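Local coordinates for small nuclear ribonucleoprotein homolog (Pyrobaculum aerophilum, PDB 1M5Q), which probably binds RNA, as an Sm-like archaeal protein whose subunits assemble into a toroidal 14-mer, at residues N6-G10 / R11-V15; H28-D31 / N32-I36. One frame throughout, in Å; residues are numbered along the deposited sequence.

Contact 1 of 2, residues N6-G10 / R11-V15; sequences NNLLG and REVQV
Leu8 and Arg11 meet at the turn from the N-terminal helix into the first strand. Arg11 N donates to Leu8 O at 2.8 Å (153° at the hydrogen), closing the type II turn Leu8-Arg11, which overlaps the type I turn Asn6-Leu9 by two residues. Gly10, third in the type II turn, has a positive phi of 87°, where a side chain would run into the carbonyl of Leu9. Arg11 CB and CG both lie against Leu8 O (3.2 and 3.3 Å), and CG, turned anti to its own carbonyl carbon, also packs 4.2 Å from Leu8 CD2, the side chains crossing at about a right angle. This helix-to-strand joint opens the Sm fold, whose bent antiparallel sheet begins at Glu12. Beyond CG the arginine bends twice; CD lies 4.1 Å from Gly10 C, and the guanidinium then leads away from residues 6-10. NH2 forms a salt bridge with Glu66, and NH1 pairs with Glu91 of a neighbouring subunit. NH1 also donates to a water (2.8 Å) that in turn donates to Asn7 O (2.7 Å). The other Leu8 branch, CD1, rests 4.4 Å from Val13 CG1, and both side chains touch Leu27 of strand 22-30.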
loop_
_atom_site.group_PDB
_atom_site.type_symbol
_atom_site.label_atom_id
_atom_site.label_comp_id
_atom_site.label_asym_id
_atom_site.label_seq_id
_atom_site.Cartn_x
_atom_site.Cartn_y
_atom_site.Cartn_z
ATOM N N ASN H 6 -2.688 -21.497 12.974
ATOM C CA ASN H 6 -1.790 -22.613 12.800
ATOM C C ASN H 6 -2.152 -23.691 13.836
ATOM O O ASN H 6 -1.846 -24.862 13.593
ATOM C CB ASN H 6 -0.317 -22.194 12.980
ATOM C CG ASN H 6 0.638 -23.037 12.151
ATOM O OD1 ASN H 6 0.717 -22.901 10.911
ATOM N ND2 ASN H 6 1.370 -23.924 12.821
ATOM N N ASN H 7 -2.794 -23.325 14.964
ATOM C CA ASN H 7 -3.171 -24.350 15.964
ATOM C C ASN H 7 -4.436 -25.122 15.575
ATOM O O ASN H 7 -4.821 -26.082 16.267
ATOM C CB ASN H 7 -3.359 -23.777 17.382
ATOM C CG ASN H 7 -2.018 -23.476 18.094
ATOM O OD1 ASN H 7 -1.072 -24.217 17.962
ATOM N ND2 ASN H 7 -1.960 -22.380 18.855
ATOM N N LEU H 8 -5.050 -24.720 14.455
ATOM C CA LEU H 8 -6.255 -25.390 13.960
ATOM C C LEU H 8 -6.017 -26.228 12.725
ATOM O O LEU H 8 -6.972 -26.678 12.114
ATOM C CB LEU H 8 -7.383 -24.377 13.663
ATOM C CG LEU H 8 -7.927 -23.677 14.897
ATOM C CD1 LEU H 8 -8.731 -22.493 14.452
ATOM C CD2 LEU H 8 -8.716 -24.642 15.789
ATOM N N LEU H 9 -4.758 -26.468 12.356
ATOM C CA LEU H 9 -4.476 -27.319 11.216
ATOM C C LEU H 9 -5.179 -28.688 11.366
ATOM O O LEU H 9 -5.087 -29.362 12.435
ATOM C CB LEU H 9 -2.959 -27.566 11.061
ATOM C CG LEU H 9 -2.158 -26.314 10.658
ATOM C CD1 LEU H 9 -0.632 -26.624 10.696
ATOM C CD2 LEU H 9 -2.628 -25.794 9.308
ATOM N N GLY H 10 -5.846 -29.107 10.288
ATOM C CA GLY H 10 -6.585 -30.360 10.294
ATOM C C GLY H 10 -8.016 -30.165 10.816
ATOM O O GLY H 10 -8.849 -31.064 10.722
ATOM N N ARG H 11 -8.324 -28.992 11.372
ATOM C CA ARG H 11 -9.662 -28.791 11.902
ATOM C C ARG H 11 -10.474 -28.031 10.870
ATOM O O ARG H 11 -9.941 -27.315 10.041
ATOM C CB ARG H 11 -9.645 -27.995 13.219
ATOM C CG ARG H 11 -8.668 -28.528 14.251
ATOM C CD ARG H 11 -9.112 -29.881 14.773
ATOM N NE ARG H 11 -10.190 -29.783 15.761
ATOM C CZ ARG H 11 -10.015 -29.584 17.066
ATOM N NH1 ARG H 11 -8.803 -29.440 17.604
ATOM N NH2 ARG H 11 -11.066 -29.575 17.863
ATOM N N GLU H 12 -11.777 -28.194 10.965
ATOM C CA GLU H 12 -12.729 -27.584 10.073
ATOM C C GLU H 12 -12.994 -26.136 10.434
ATOM O O GLU H 12 -13.244 -25.804 11.580
ATOM C CB GLU H 12 -14.051 -28.366 10.114
ATOM C CG GLU H 12 -15.042 -27.763 9.174
ATOM C CD GLU H 12 -16.092 -28.755 8.664
ATOM O OE1 GLU H 12 -15.738 -29.732 7.932
ATOM O OE2 GLU H 12 -17.277 -28.536 8.998
ATOM N N VAL H 13 -12.905 -25.272 9.438
ATOM C CA VAL H 13 -13.155 -23.857 9.643
ATOM C C VAL H 13 -14.034 -23.445 8.478
ATOM O O VAL H 13 -14.280 -24.222 7.530
ATOM C CB VAL H 13 -11.856 -23.010 9.537
ATOM C CG1 VAL H 13 -10.788 -23.450 10.633
ATOM C CG2 VAL H 13 -11.269 -23.205 8.175
ATOM N N GLN H 14 -14.499 -22.225 8.562
ATOM C CA GLN H 14 -15.304 -21.612 7.512
ATOM C C GLN H 14 -14.605 -20.281 7.160
ATOM O O GLN H 14 -14.197 -19.529 8.061
ATOM C CB GLN H 14 -16.689 -21.371 8.077
ATOM C CG GLN H 14 -17.399 -20.216 7.591
ATOM C CD GLN H 14 -18.817 -20.173 8.114
ATOM O OE1 GLN H 14 -19.235 -19.187 8.765
ATOM N NE2 GLN H 14 -19.572 -21.234 7.846
ATOM N N VAL H 15 -14.461 -19.979 5.872
ATOM C CA VAL H 15 -13.842 -18.729 5.473
ATOM C C VAL H 15 -14.840 -17.913 4.658
ATOM O O VAL H 15 -15.343 -18.381 3.604
ATOM C CB VAL H 15 -12.529 -18.976 4.618
ATOM C CG1 VAL H 15 -11.843 -17.663 4.360
ATOM C CG2 VAL H 15 -11.535 -19.921 5.383
HETATM O O HOH W 1 -6.405 -28.248 16.717
#

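Contact 2 of 2, residues H28-D31 / N32-I36; sequences HAVD and NQLNI. With CD (cadmium ion), chain B.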
loop_
_atom_site.group_PDB
_atom_site.type_symbol
_atom_site.label_atom_id
_atom_site.label_comp_id
_atom_site.label_asym_id
_atom_site.label_seq_id
_atom_site.Cartn_x
_atom_site.Cartn_y
_atom_site.Cartn_z
ATOM N N HIS H 28 -5.877 -26.471 5.933
ATOM C CA HIS H 28 -4.703 -27.143 5.404
ATOM C C HIS H 28 -3.359 -26.358 5.537
ATOM O O HIS H 28 -2.320 -26.957 5.784
ATOM C CB HIS H 28 -4.982 -27.423 3.936
ATOM C CG HIS H 28 -3.988 -28.319 3.292
ATOM N ND1 HIS H 28 -3.881 -29.657 3.605
ATOM C CD2 HIS H 28 -3.038 -28.074 2.361
ATOM C CE1 HIS H 28 -2.908 -30.201 2.899
ATOM N NE2 HIS H 28 -2.383 -29.264 2.137
ATOM N N ALA H 29 -3.376 -25.051 5.327
ATOM C CA ALA H 29 -2.149 -24.254 5.437
ATOM C C ALA H 29 -2.475 -22.810 5.701
ATOM O O ALA H 29 -3.506 -22.296 5.219
ATOM C CB ALA H 29 -1.314 -24.339 4.130
ATOM N N VAL H 30 -1.617 -22.128 6.453
ATOM C CA VAL H 30 -1.873 -20.715 6.693
ATOM C C VAL H 30 -0.495 -20.082 6.648
ATOM O O VAL H 30 0.434 -20.656 7.213
ATOM C CB VAL H 30 -2.411 -20.449 8.099
ATOM C CG1 VAL H 30 -2.691 -18.958 8.285
ATOM C CG2 VAL H 30 -3.694 -21.230 8.331
ATOM N N ASP H 31 -0.333 -18.941 5.993
ATOM C CA ASP H 31 0.993 -18.306 6.036
ATOM C C ASP H 31 0.968 -16.981 6.814
ATOM O O ASP H 31 -0.090 -16.561 7.313
ATOM C CB ASP H 31 1.571 -18.116 4.626
ATOM C CG ASP H 31 0.759 -17.166 3.751
ATOM O OD1 ASP H 31 -0.097 -16.423 4.271
ATOM O OD2 ASP H 31 1.012 -17.150 2.500
ATOM N N ASN H 32 2.108 -16.299 6.896
ATOM C CA ASN H 32 2.168 -15.053 7.640
ATOM C C ASN H 32 1.243 -13.975 7.135
ATOM O O ASN H 32 0.809 -13.122 7.897
ATOM C CB ASN H 32 3.586 -14.488 7.659
ATOM C CG ASN H 32 4.528 -15.319 8.500
ATOM O OD1 ASN H 32 4.119 -16.228 9.274
ATOM N ND2 ASN H 32 5.796 -15.002 8.377
ATOM N N GLN H 33 0.949 -14.006 5.847
ATOM C CA GLN H 33 0.072 -12.992 5.268
ATOM C C GLN H 33 -1.389 -13.412 5.378
ATOM O O GLN H 33 -2.259 -12.738 4.858
ATOM C CB GLN H 33 0.454 -12.756 3.786
ATOM C CG GLN H 33 1.824 -12.085 3.663
ATOM C CD GLN H 33 2.273 -11.945 2.235
ATOM O OE1 GLN H 33 2.572 -12.937 1.581
ATOM N NE2 GLN H 33 2.328 -10.700 1.742
ATOM N N LEU H 34 -1.625 -14.524 6.057
ATOM C CA LEU H 34 -2.970 -15.056 6.231
ATOM C C LEU H 34 -3.657 -15.487 4.916
ATOM O O LEU H 34 -4.867 -15.354 4.787
ATOM C CB LEU H 34 -3.890 -14.084 7.006
ATOM C CG LEU H 34 -3.956 -14.021 8.542
ATOM C CD1 LEU H 34 -3.651 -15.365 9.181
ATOM C CD2 LEU H 34 -3.082 -12.959 9.084
ATOM N N ASN H 35 -2.863 -15.932 3.931
ATOM C CA ASN H 35 -3.435 -16.603 2.771
ATOM C C ASN H 35 -3.819 -17.920 3.444
ATOM O O ASN H 35 -3.163 -18.377 4.392
ATOM C CB ASN H 35 -2.390 -16.926 1.687
ATOM C CG ASN H 35 -1.993 -15.683 0.901
ATOM O OD1 ASN H 35 -2.858 -14.894 0.420
ATOM N ND2 ASN H 35 -0.711 -15.476 0.796
ATOM N N ILE H 36 -4.819 -18.577 2.917
ATOM C CA ILE H 36 -5.300 -19.811 3.543
ATOM C C ILE H 36 -5.500 -20.880 2.490
ATOM O O ILE H 36 -5.986 -20.559 1.419
ATOM C CB ILE H 36 -6.724 -19.606 4.127
ATOM C CG1 ILE H 36 -6.711 -18.479 5.199
ATOM C CG2 ILE H 36 -7.286 -20.989 4.643
ATOM C CD1 ILE H 36 -5.968 -18.899 6.404
HETATM CD CD CD B . -0.409 -29.206 0.789
HETATM O O HOH W 2 -1.365 -27.453 -0.731
HETATM O O HOH W 3 0.320 -31.164 2.285
#
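The loop between the second and third strands of the Sm fold carries an Asp-x-x-Leu-Asn sequence resembling the Sm1 signature, and Asp31 and Asn35 organise it. Asp31 CG stands between the backbone N and the carbonyl carbon (chi1 64°), bringing the carboxylate back over the turn. There OD1 accepts Asn35 N at 2.8 Å, approached from above the carboxylate plane, and takes a weak bond from Gln33 N. OD2 offers its syn lone pair to Asn35 ND2 at 2.9 Å, the two planes 61° apart. Leu34 N to Asp31 O (2.8 Å) closes the type I turn, and Asp31 N reaches Asn35 O at 3.3 Å. Alongside, Val30 CG1 packs 3.8 Å from both Leu34 CD1 and Ile36 CD1. In a classic beta bulge with Ala29 facing Val37, two residues before strand 22-30 ends, His28 NE2 binds a cadmium ion at 2.4 Å, two waters among its other ligands. Since Asn35 OD1 accepts from Tyr56 N, both ends of that amide are gripped. With an alanine in place of Asp31, Asn35 N and ND2 would probably each lose an acceptor, leaving the amide held at OD1 alone. N-H donors at both oxygens probably favour an ionised Asp31.

In the fold
Contacts 1 and 2 come in series along the chain, their centres about 11 Å apart. Residues 6-10 and 11-15 lead out of helix 2-6 into strand 12-17; residues 28-31 and 32-36 turn the chain from strand 22-30 into strand 36-42. Strands 12-17, 22-30 and 36-42 are successive antiparallel neighbours in the five-stranded sheet, and the contacts meet where Leu9 CD2 packs 3.7 Å from His28 O. Helix 2-6 ties them further, its Leu5 touching Val30 and Leu34. Both contacts also reach the same neighbouring subunit, so one Sm fold offers it two turns. In Sm relatives, the loop corresponding to residues 31-35 contributes to the RNA-binding site at the pore, and a similar role here is plausible.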